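Local atomic coordinates of Alp7A (Bacillus subtilis, PDB entry 5EC0), a protein that binds adenine nucleotide and, as an actin-like protein of the bacterial cytoskeleton, probably assembles into filaments that segregate plasmids. Residues E253-H258 and R263-F268; M278-G283 and F289-I294; E301-K306 and S339-E344. All coordinates share one frame; numbering follows the deposited sequence.

In the fold
All three contacts lie in the C-terminal family region of this actin-like protein and follow one another along the chain, each closing before the next opens. Contact 1 joins the end of helix 243-254 to helix 262-272, which carries Glu266 to the ADP. Contact 2, with its centre about 10 Å from that of contact 1, is the beta hairpin 279-281/288-290 and touches contact 1 directly through Arg280 and Phe289. From the hairpin the chain enters helix 292-313, whose middle turns pack on helix 335-346 in contact 3, centred about 22 and 23 Å from the other two. Helix 292-313 thus connects the hairpin beside the nucleotide-binding helix to the helix pair of contact 3.

Contact 1 (E253-H258 and R263-F268); sequences EKLLEH and RELEKF. With ADP (adenosine-5'-diphosphate), chain D.
Leu255 leaves helical geometry just after helix 243-254, and the loop that follows runs past helix 262-272, with His258 and Leu265 the nearest pair of backbones at 8.2 Å between their CA atoms. The motif is a helix-loop-helix connection of the actin-like ATPase fold, whose second helix reaches the bound nucleotide. The direct contact between the segments is small and apolar. The CD1 methyl of Leu255 meets CD1 of Leu265 at 3.7 Å, and the two side chains are roughly perpendicular. Both leave the backbone toward the opposite segment and are buried. Leu291 and Ile294 also touch Leu255, while Phe259 touches Leu265, so the leucine pair belongs to a wider apolar cluster; Arg251 of helix 243-254 lies against Leu265 as well. The turn itself is tied by His258 N donating to Leu255 O at 2.8 Å. Nearby, Glu264 OE1 lies 4.3 Å from His258 O, too far for a bond; this carboxylate oxygen is bonded instead to the backbone N of Asp260, in the loop that joins the two segments. One residue beyond Leu265, the helix turns Glu266 toward the ADP. Its CG is anti to the backbone N (chi1 178°) and the chain stays extended, carrying the carboxylate to the ribose, where CG also approaches O3' at 3.6 Å. The hydroxyl O3' of ADP donates a hydrogen bond to Glu266 OE2 at 2.6 Å.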
loop_
_atom_site.group_PDB
_atom_site.type_symbol
_atom_site.label_atom_id
_atom_site.label_comp_id
_atom_site.label_asym_id
_atom_site.label_seq_id
_atom_site.Cartn_x
_atom_site.Cartn_y
_atom_site.Cartn_z
ATOM N N GLU A 253 11.747 24.266 -7.364
ATOM C CA GLU A 253 11.459 25.430 -8.194
ATOM C C GLU A 253 10.658 26.506 -7.469
ATOM O O GLU A 253 10.950 27.694 -7.611
ATOM C CB GLU A 253 10.718 25.010 -9.466
ATOM C CG GLU A 253 11.615 24.356 -10.509
ATOM C CD GLU A 253 10.854 23.942 -11.753
ATOM O OE1 GLU A 253 9.613 23.815 -11.674
ATOM O OE2 GLU A 253 11.497 23.744 -12.809
ATOM N N LYS A 254 9.667 26.104 -6.678
ATOM C CA LYS A 254 8.722 27.080 -6.141
ATOM C C LYS A 254 8.608 27.141 -4.611
ATOM O O LYS A 254 7.997 28.070 -4.072
ATOM C CB LYS A 254 7.336 26.815 -6.740
ATOM C CG LYS A 254 7.305 26.935 -8.255
ATOM C CD LYS A 254 5.941 27.371 -8.769
ATOM C CE LYS A 254 6.021 27.759 -10.237
ATOM N NZ LYS A 254 6.747 26.730 -11.034
ATOM N N LEU A 255 9.196 26.171 -3.908
ATOM C CA LEU A 255 8.966 26.049 -2.466
ATOM C C LEU A 255 10.212 25.742 -1.629
ATOM O O LEU A 255 10.092 25.274 -0.505
ATOM C CB LEU A 255 7.916 24.962 -2.207
ATOM C CG LEU A 255 6.489 25.196 -2.709
ATOM C CD1 LEU A 255 5.632 24.002 -2.364
ATOM C CD2 LEU A 255 5.893 26.466 -2.110
ATOM N N LEU A 256 11.395 26.025 -2.164
ATOM C CA LEU A 256 12.663 25.730 -1.490
ATOM C C LEU A 256 12.734 26.293 -0.069
ATOM O O LEU A 256 13.444 25.770 0.791
ATOM C CB LEU A 256 13.818 26.281 -2.326
ATOM C CG LEU A 256 15.079 25.445 -2.526
ATOM C CD1 LEU A 256 14.739 23.988 -2.766
ATOM C CD2 LEU A 256 15.844 26.008 -3.704
ATOM N N GLU A 257 11.982 27.362 0.161
ATOM C CA GLU A 257 11.940 28.051 1.441
ATOM C C GLU A 257 11.234 27.205 2.495
ATOM O O GLU A 257 11.509 27.309 3.690
ATOM C CB GLU A 257 11.193 29.370 1.278
ATOM C CG GLU A 257 11.491 30.085 -0.024
ATOM C CD GLU A 257 10.614 31.297 -0.232
ATOM O OE1 GLU A 257 9.653 31.476 0.542
ATOM O OE2 GLU A 257 10.868 32.054 -1.187
ATOM N N HIS A 258 10.304 26.373 2.040
ATOM C CA HIS A 258 9.338 25.748 2.937
ATOM C C HIS A 258 9.592 24.266 3.184
ATOM O O HIS A 258 9.071 23.702 4.142
ATOM C CB HIS A 258 7.930 25.942 2.379
ATOM C CG HIS A 258 7.484 27.367 2.365
ATOM N ND1 HIS A 258 7.568 28.165 1.244
ATOM C CD2 HIS A 258 6.955 28.143 3.340
ATOM C CE1 HIS A 258 7.105 29.369 1.526
ATOM N NE2 HIS A 258 6.725 29.382 2.792
ATOM N N ARG A 263 9.813 14.520 0.946
ATOM C CA ARG A 263 8.999 13.770 1.890
ATOM C C ARG A 263 8.193 14.729 2.761
ATOM O O ARG A 263 7.021 14.490 3.039
ATOM C CB ARG A 263 9.881 12.861 2.743
ATOM C CG ARG A 263 9.136 12.028 3.766
ATOM C CD ARG A 263 10.113 11.418 4.766
ATOM N NE ARG A 263 9.454 10.506 5.698
ATOM C CZ ARG A 263 9.290 9.205 5.478
ATOM N NH1 ARG A 263 9.734 8.660 4.351
ATOM N NH2 ARG A 263 8.682 8.448 6.384
ATOM N N GLU A 264 8.830 15.820 3.179
ATOM C CA GLU A 264 8.143 16.899 3.889
ATOM C C GLU A 264 6.986 17.491 3.067
ATOM O O GLU A 264 5.879 17.694 3.571
ATOM C CB GLU A 264 9.131 18.019 4.246
ATOM C CG GLU A 264 10.036 17.734 5.438
ATOM C CD GLU A 264 11.156 18.766 5.576
ATOM O OE1 GLU A 264 10.922 19.960 5.273
ATOM O OE2 GLU A 264 12.271 18.381 5.987
ATOM N N LEU A 265 7.245 17.787 1.803
ATOM C CA LEU A 265 6.222 18.416 0.967
ATOM C C LEU A 265 5.067 17.443 0.744
ATOM O O LEU A 265 3.894 17.806 0.830
ATOM C CB LEU A 265 6.825 18.864 -0.358
ATOM C CG LEU A 265 5.859 19.339 -1.441
ATOM C CD1 LEU A 265 5.170 20.630 -1.009
ATOM C CD2 LEU A 265 6.618 19.523 -2.744
ATOM N N GLU A 266 5.428 16.194 0.486
ATOM C CA GLU A 266 4.470 15.100 0.371
ATOM C C GLU A 266 3.588 14.968 1.617
ATOM O O GLU A 266 2.380 14.817 1.500
ATOM C CB GLU A 266 5.224 13.800 0.105
ATOM C CG GLU A 266 4.375 12.542 0.015
ATOM C CD GLU A 266 5.240 11.293 0.003
ATOM O OE1 GLU A 266 6.240 11.255 0.757
ATOM O OE2 GLU A 266 4.932 10.363 -0.769
ATOM N N LYS A 267 4.190 15.051 2.803
ATOM C CA LYS A 267 3.440 14.931 4.053
ATOM C C LYS A 267 2.510 16.119 4.285
ATOM O O LYS A 267 1.359 15.941 4.671
ATOM C CB LYS A 267 4.385 14.781 5.247
ATOM C CG LYS A 267 3.660 14.684 6.584
ATOM C CD LYS A 267 4.616 14.391 7.737
ATOM C CE LYS A 267 3.868 14.256 9.062
ATOM N NZ LYS A 267 4.777 13.865 10.191
ATOM N N PHE A 268 3.019 17.328 4.073
ATOM C CA PHE A 268 2.198 18.533 4.145
ATOM C C PHE A 268 0.983 18.472 3.197
ATOM O O PHE A 268 -0.124 18.852 3.574
ATOM C CB PHE A 268 3.055 19.759 3.830
ATOM C CG PHE A 268 2.285 21.046 3.766
ATOM C CD1 PHE A 268 1.913 21.703 4.927
ATOM C CD2 PHE A 268 1.946 21.611 2.542
ATOM C CE1 PHE A 268 1.207 22.902 4.876
ATOM C CE2 PHE A 268 1.246 22.801 2.482
ATOM C CZ PHE A 268 0.873 23.449 3.648
HETATM P PB ADP D . 3.223 4.054 -3.536
HETATM O O1B ADP D . 3.044 2.721 -2.819
HETATM O O2B ADP D . 3.799 3.986 -4.940
HETATM O O3B ADP D . 3.874 5.156 -2.734
HETATM P PA ADP D . 0.589 4.798 -2.588
HETATM O O1A ADP D . 1.061 4.253 -1.259
HETATM O O2A ADP D . -0.775 4.409 -3.130
HETATM O O3A ADP D . 1.701 4.570 -3.747
HETATM O "O5'" ADP D . 0.643 6.393 -2.537
HETATM C "C5'" ADP D . 1.525 7.102 -1.676
HETATM C "C4'" ADP D . 0.983 8.516 -1.676
HETATM O "O4'" ADP D . -0.198 8.537 -0.880
HETATM C "C3'" ADP D . 1.907 9.547 -1.057
HETATM O "O3'" ADP D . 2.629 10.245 -2.071
HETATM C "C2'" ADP D . 0.974 10.506 -0.342
HETATM O "O2'" ADP D . 0.975 11.737 -1.064
HETATM C "C1'" ADP D . -0.408 9.866 -0.425
HETATM N N9 ADP D . -1.140 9.819 0.861
HETATM C C8 ADP D . -2.432 10.193 0.981
HETATM N N7 ADP D . -2.865 10.049 2.254
HETATM C C5 ADP D . -1.839 9.557 2.966
HETATM C C6 ADP D . -1.661 9.185 4.383
HETATM N N6 ADP D . -2.701 9.322 5.250
HETATM N N1 ADP D . -0.453 8.709 4.755
HETATM C C2 ADP D . 0.561 8.593 3.866
HETATM N N3 ADP D . 0.480 8.914 2.550
HETATM C C4 ADP D . -0.692 9.405 2.052
#

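Contact 2 (M278-G283 and F289-I294); sequences MERRDG and FDLTDI
Met278 opens the contact by donating its backbone N to Thr292 OG1, a short and nearly straight bond of 2.6 Å with an angle of 176° at the hydrogen. Its CB and CG lie obliquely across the threonine, CG coming 4.1 Å from Thr292 CG2, while the thioether end leads away from the partner segment; the side chain also touches Phe268 and Asn272 of helix 262-272. Met278 O accepts from Leu291 N at 2.9 Å. Glu279 then pairs with Asp290 in a non-hydrogen-bonded position of this antiparallel beta hairpin, its CA making a CH contact to Phe289 O. At Arg280 the pairing with Phe289 is hydrogen-bonded: Arg280 N to Phe289 O is firm at 3.0 Å, the return bond from Phe289 N to Arg280 O weak. Arg280 CB rests on Leu291 CD1 at 3.8 Å, and its carbonyl oxygen lies at the edge of the Phe289 ring, in its plane. A bend at chi2 (62°) turns the guanidinium away from the partner strand; NH2 bonds to His258 O. At the hairpin's exit into helix 292-313, Asp290 OD1 takes two bonds, from Thr292 N at 2.8 Å in an Asx turn and from Thr292 OG1. Because the Thr292 hydroxyl donates its hydrogen bond to Asp290 OD1, its oxygen can accept from Met278 N, a relay that probably fixes the start of the helix against the residue leading into strand 279-281.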
loop_
_atom_site.group_PDB
_atom_site.type_symbol
_atom_site.label_atom_id
_atom_site.label_comp_id
_atom_site.label_asym_id
_atom_site.label_seq_id
_atom_site.Cartn_x
_atom_site.Cartn_y
_atom_site.Cartn_z
ATOM N N MET A 278 -4.242 25.766 2.652
ATOM C CA MET A 278 -3.096 24.900 2.908
ATOM C C MET A 278 -1.981 25.745 3.529
ATOM O O MET A 278 -1.219 26.423 2.829
ATOM C CB MET A 278 -2.642 24.205 1.627
ATOM C CG MET A 278 -3.768 23.459 0.932
ATOM S SD MET A 278 -3.282 22.432 -0.478
ATOM C CE MET A 278 -2.113 21.318 0.304
ATOM N N GLU A 279 -1.911 25.711 4.857
ATOM C CA GLU A 279 -1.051 26.620 5.604
ATOM C C GLU A 279 0.148 25.920 6.234
ATOM O O GLU A 279 0.006 24.905 6.921
ATOM C CB GLU A 279 -1.859 27.337 6.684
ATOM C CG GLU A 279 -2.771 28.422 6.145
ATOM C CD GLU A 279 -2.970 29.566 7.128
ATOM O OE1 GLU A 279 -3.775 29.408 8.070
ATOM O OE2 GLU A 279 -2.330 30.625 6.955
ATOM N N ARG A 280 1.326 26.484 5.977
ATOM C CA ARG A 280 2.586 25.998 6.519
ATOM C C ARG A 280 2.919 26.776 7.795
ATOM O O ARG A 280 2.843 28.017 7.818
ATOM C CB ARG A 280 3.698 26.130 5.467
ATOM C CG ARG A 280 5.088 25.676 5.897
ATOM C CD ARG A 280 5.110 24.199 6.243
ATOM N NE ARG A 280 6.428 23.601 6.037
ATOM C CZ ARG A 280 6.734 22.343 6.349
ATOM N NH1 ARG A 280 5.819 21.545 6.888
ATOM N NH2 ARG A 280 7.959 21.881 6.121
ATOM N N ARG A 281 3.279 26.025 8.843
ATOM C CA ARG A 281 3.408 26.530 10.219
ATOM C C ARG A 281 4.819 26.408 10.810
ATOM O O ARG A 281 5.148 25.368 11.368
ATOM C CB ARG A 281 2.438 25.769 11.172
ATOM C CG ARG A 281 1.069 25.279 10.614
ATOM C CD ARG A 281 0.314 26.450 10.147
ATOM N NE ARG A 281 0.660 27.606 10.945
ATOM C CZ ARG A 281 0.423 28.849 10.581
ATOM N NH1 ARG A 281 -0.087 29.051 9.391
ATOM N NH2 ARG A 281 0.768 29.869 11.369
ATOM N N ASP A 282 5.646 27.448 10.757
ATOM C CA ASP A 282 6.975 27.302 11.369
ATOM C C ASP A 282 6.859 27.018 12.881
ATOM O O ASP A 282 6.170 27.737 13.601
ATOM C CB ASP A 282 7.849 28.539 11.124
ATOM C CG ASP A 282 9.223 28.429 11.796
ATOM O OD1 ASP A 282 10.116 27.736 11.252
ATOM O OD2 ASP A 282 9.409 29.043 12.867
ATOM N N GLY A 283 7.521 25.961 13.350
ATOM C CA GLY A 283 7.436 25.561 14.751
ATOM C C GLY A 283 7.970 26.541 15.793
ATOM O O GLY A 283 7.462 26.609 16.919
ATOM N N PHE A 289 2.148 30.944 6.303
ATOM C CA PHE A 289 2.390 30.965 4.855
ATOM C C PHE A 289 1.318 30.167 4.126
ATOM O O PHE A 289 1.281 28.940 4.201
ATOM C CB PHE A 289 3.794 30.410 4.552
ATOM C CG PHE A 289 4.886 31.122 5.299
ATOM C CD1 PHE A 289 5.262 30.700 6.565
ATOM C CD2 PHE A 289 5.503 32.247 4.759
ATOM C CE1 PHE A 289 6.254 31.358 7.274
ATOM C CE2 PHE A 289 6.495 32.918 5.466
ATOM C CZ PHE A 289 6.872 32.472 6.725
ATOM N N ASP A 290 0.431 30.881 3.444
ATOM C CA ASP A 290 -0.597 30.254 2.622
ATOM C C ASP A 290 0.043 29.744 1.333
ATOM O O ASP A 290 0.498 30.532 0.504
ATOM C CB ASP A 290 -1.741 31.234 2.310
ATOM C CG ASP A 290 -2.942 30.557 1.648
ATOM O OD1 ASP A 290 -2.770 29.503 1.009
ATOM O OD2 ASP A 290 -4.064 31.096 1.743
ATOM N N LEU A 291 0.089 28.425 1.185
ATOM C CA LEU A 291 0.711 27.806 0.025
ATOM C C LEU A 291 -0.338 27.214 -0.915
ATOM O O LEU A 291 0.015 26.522 -1.857
ATOM C CB LEU A 291 1.692 26.711 0.463
ATOM C CG LEU A 291 2.917 27.142 1.274
ATOM C CD1 LEU A 291 3.794 25.947 1.626
ATOM C CD2 LEU A 291 3.714 28.169 0.513
ATOM N N THR A 292 -1.614 27.498 -0.653
ATOM C CA THR A 292 -2.730 26.839 -1.340
ATOM C C THR A 292 -2.706 26.956 -2.858
ATOM O O THR A 292 -2.818 25.949 -3.559
ATOM C CB THR A 292 -4.095 27.385 -0.871
ATOM O OG1 THR A 292 -4.158 27.387 0.564
ATOM C CG2 THR A 292 -5.226 26.530 -1.434
ATOM N N ASP A 293 -2.589 28.180 -3.358
ATOM C CA ASP A 293 -2.602 28.429 -4.800
ATOM C C ASP A 293 -1.494 27.665 -5.520
ATOM O O ASP A 293 -1.727 27.064 -6.573
ATOM C CB ASP A 293 -2.455 29.929 -5.109
ATOM C CG ASP A 293 -3.724 30.721 -4.839
ATOM O OD1 ASP A 293 -4.816 30.111 -4.726
ATOM O OD2 ASP A 293 -3.620 31.969 -4.759
ATOM N N ILE A 294 -0.294 27.699 -4.949
ATOM C CA ILE A 294 0.863 27.090 -5.583
ATOM C C ILE A 294 0.656 25.591 -5.712
ATOM O O ILE A 294 0.986 24.974 -6.730
ATOM C CB ILE A 294 2.152 27.381 -4.791
ATOM C CG1 ILE A 294 2.518 28.866 -4.920
ATOM C CG2 ILE A 294 3.302 26.475 -5.255
ATOM C CD1 ILE A 294 3.825 29.225 -4.285
#

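Contact 3 (E301-K306 and S339-E344); sequences EYTEIK and SVVTEE
Val341, Glu304 and Thr303 carry this helix-helix packing, in which residues 301-306 of helix 292-313 meet residues 339-344 of helix 335-346. The two segments belong to the C-terminal domain of the actin-like fold; their axes come within 9.7 Å and cross at -56°, with Glu304 and Val341 the nearest backbone pair. Val341 points toward the other helix and presents both methyls to it. CG2 sits 3.7 Å from Glu304 CG, and CG1 approaches the same methylene at 3.9 Å, so Glu304 CG lies against both branches of the valine, its chain crossing them at a slant. CG2 also faces Thr303 CG2 at 4.1 Å, where the two side chains run alongside in opposite senses. With OG1 beside the backbone N (chi1 -61°), Thr303 has CG2 anti to that nitrogen, which directs the methyl to Val341 while OG1 bonds back to Leu299 O of the preceding turn. Lys300 and Ile307, on the same helix as Glu304, also touch Val341. Replacing Glu304 with an alanine would probably open a gap over the Val341 methyls, since the CG methylene that covers them would be gone. Beyond the valine the Glu304 and Glu344 side chains are nearly perpendicular, their carboxylate planes 30° apart. Lys300 NZ forms a salt bridge with Glu344 OE2, probably easing the like-charge approach of Glu344 OE1 to Glu304 OE2, 3.8 Å apart.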
loop_
_atom_site.group_PDB
_atom_site.type_symbol
_atom_site.label_atom_id
_atom_site.label_comp_id
_atom_site.label_asym_id
_atom_site.label_seq_id
_atom_site.Cartn_x
_atom_site.Cartn_y
_atom_site.Cartn_z
ATOM N N GLU A 301 -1.991 20.423 -12.789
ATOM C CA GLU A 301 -1.060 20.061 -13.870
ATOM C C GLU A 301 -0.836 18.557 -13.935
ATOM O O GLU A 301 -1.016 17.939 -14.990
ATOM C CB GLU A 301 0.309 20.739 -13.699
ATOM C CG GLU A 301 0.333 22.248 -13.802
ATOM C CD GLU A 301 1.690 22.819 -13.421
ATOM O OE1 GLU A 301 2.702 22.090 -13.561
ATOM O OE2 GLU A 301 1.738 23.978 -12.958
ATOM N N TYR A 302 -0.424 17.987 -12.803
ATOM C CA TYR A 302 -0.144 16.564 -12.711
ATOM C C TYR A 302 -1.380 15.739 -13.076
ATOM O O TYR A 302 -1.294 14.783 -13.839
ATOM C CB TYR A 302 0.351 16.197 -11.298
ATOM C CG TYR A 302 0.758 14.743 -11.179
ATOM C CD1 TYR A 302 1.978 14.300 -11.692
ATOM C CD2 TYR A 302 -0.086 13.808 -10.575
ATOM C CE1 TYR A 302 2.354 12.956 -11.599
ATOM C CE2 TYR A 302 0.276 12.468 -10.480
ATOM C CZ TYR A 302 1.500 12.050 -10.999
ATOM O OH TYR A 302 1.879 10.732 -10.922
ATOM N N THR A 303 -2.529 16.128 -12.540
ATOM C CA THR A 303 -3.784 15.426 -12.796
ATOM C C THR A 303 -4.128 15.430 -14.294
ATOM O O THR A 303 -4.595 14.427 -14.842
ATOM C CB THR A 303 -4.932 16.053 -11.970
ATOM O OG1 THR A 303 -4.623 15.944 -10.574
ATOM C CG2 THR A 303 -6.263 15.355 -12.236
ATOM N N GLU A 304 -3.873 16.553 -14.960
ATOM C CA GLU A 304 -4.115 16.648 -16.394
ATOM C C GLU A 304 -3.264 15.611 -17.140
ATOM O O GLU A 304 -3.737 14.957 -18.066
ATOM C CB GLU A 304 -3.855 18.081 -16.893
ATOM C CG GLU A 304 -5.164 18.881 -17.043
ATOM C CD GLU A 304 -4.986 20.388 -16.971
ATOM O OE1 GLU A 304 -3.875 20.851 -16.651
ATOM O OE2 GLU A 304 -5.968 21.116 -17.234
ATOM N N ILE A 305 -2.025 15.429 -16.707
ATOM C CA ILE A 305 -1.194 14.367 -17.256
ATOM C C ILE A 305 -1.796 12.978 -16.942
ATOM O O ILE A 305 -1.814 12.104 -17.802
ATOM C CB ILE A 305 0.255 14.475 -16.722
ATOM C CG1 ILE A 305 0.914 15.765 -17.235
ATOM C CG2 ILE A 305 1.087 13.291 -17.169
ATOM C CD1 ILE A 305 2.036 16.268 -16.347
ATOM N N LYS A 306 -2.316 12.777 -15.732
ATOM C CA LYS A 306 -2.875 11.471 -15.375
ATOM C C LYS A 306 -4.135 11.141 -16.180
ATOM O O LYS A 306 -4.260 10.040 -16.722
ATOM C CB LYS A 306 -3.185 11.388 -13.873
ATOM C CG LYS A 306 -2.001 11.571 -12.925
ATOM C CD LYS A 306 -0.898 10.526 -13.108
ATOM C CE LYS A 306 0.204 11.028 -14.032
ATOM N NZ LYS A 306 1.241 9.995 -14.272
ATOM N N SER A 339 -11.895 15.918 -10.250
ATOM C CA SER A 339 -13.240 16.419 -10.495
ATOM C C SER A 339 -13.213 17.668 -11.380
ATOM O O SER A 339 -14.000 17.781 -12.305
ATOM C CB SER A 339 -13.944 16.713 -9.176
ATOM O OG SER A 339 -15.180 17.354 -9.413
ATOM N N VAL A 340 -12.277 18.579 -11.119
ATOM C CA VAL A 340 -12.149 19.808 -11.890
ATOM C C VAL A 340 -11.707 19.535 -13.328
ATOM O O VAL A 340 -12.296 20.047 -14.289
ATOM C CB VAL A 340 -11.126 20.783 -11.249
ATOM C CG1 VAL A 340 -10.960 22.036 -12.121
ATOM C CG2 VAL A 340 -11.544 21.161 -9.827
ATOM N N VAL A 341 -10.656 18.733 -13.467
ATOM C CA VAL A 341 -10.081 18.469 -14.774
ATOM C C VAL A 341 -11.049 17.690 -15.669
ATOM O O VAL A 341 -11.199 18.021 -16.852
ATOM C CB VAL A 341 -8.734 17.704 -14.661
ATOM C CG1 VAL A 341 -8.403 16.988 -15.966
ATOM C CG2 VAL A 341 -7.595 18.665 -14.253
ATOM N N THR A 342 -11.719 16.676 -15.121
ATOM C CA THR A 342 -12.599 15.862 -15.955
ATOM C C THR A 342 -13.826 16.672 -16.381
ATOM O O THR A 342 -14.355 16.490 -17.481
ATOM C CB THR A 342 -13.024 14.543 -15.253
ATOM O OG1 THR A 342 -13.594 14.818 -13.971
ATOM C CG2 THR A 342 -11.816 13.654 -15.071
ATOM N N GLU A 343 -14.248 17.601 -15.531
ATOM C CA GLU A 343 -15.360 18.459 -15.885
ATOM C C GLU A 343 -14.985 19.408 -17.015
ATOM O O GLU A 343 -15.798 19.657 -17.901
ATOM C CB GLU A 343 -15.847 19.253 -14.683
ATOM C CG GLU A 343 -17.125 20.008 -15.004
ATOM C CD GLU A 343 -17.565 20.920 -13.891
ATOM O OE1 GLU A 343 -17.915 20.405 -12.810
ATOM O OE2 GLU A 343 -17.574 22.152 -14.106
ATOM N N GLU A 344 -13.759 19.933 -16.990
ATOM C CA GLU A 344 -13.287 20.836 -18.054
ATOM C C GLU A 344 -13.152 20.103 -19.379
ATOM O O GLU A 344 -13.356 20.671 -20.445
ATOM C CB GLU A 344 -11.931 21.464 -17.705
ATOM C CG GLU A 344 -11.943 22.532 -16.625
ATOM C CD GLU A 344 -10.540 23.056 -16.321
ATOM O OE1 GLU A 344 -9.557 22.358 -16.664
ATOM O OE2 GLU A 344 -10.417 24.164 -15.757
#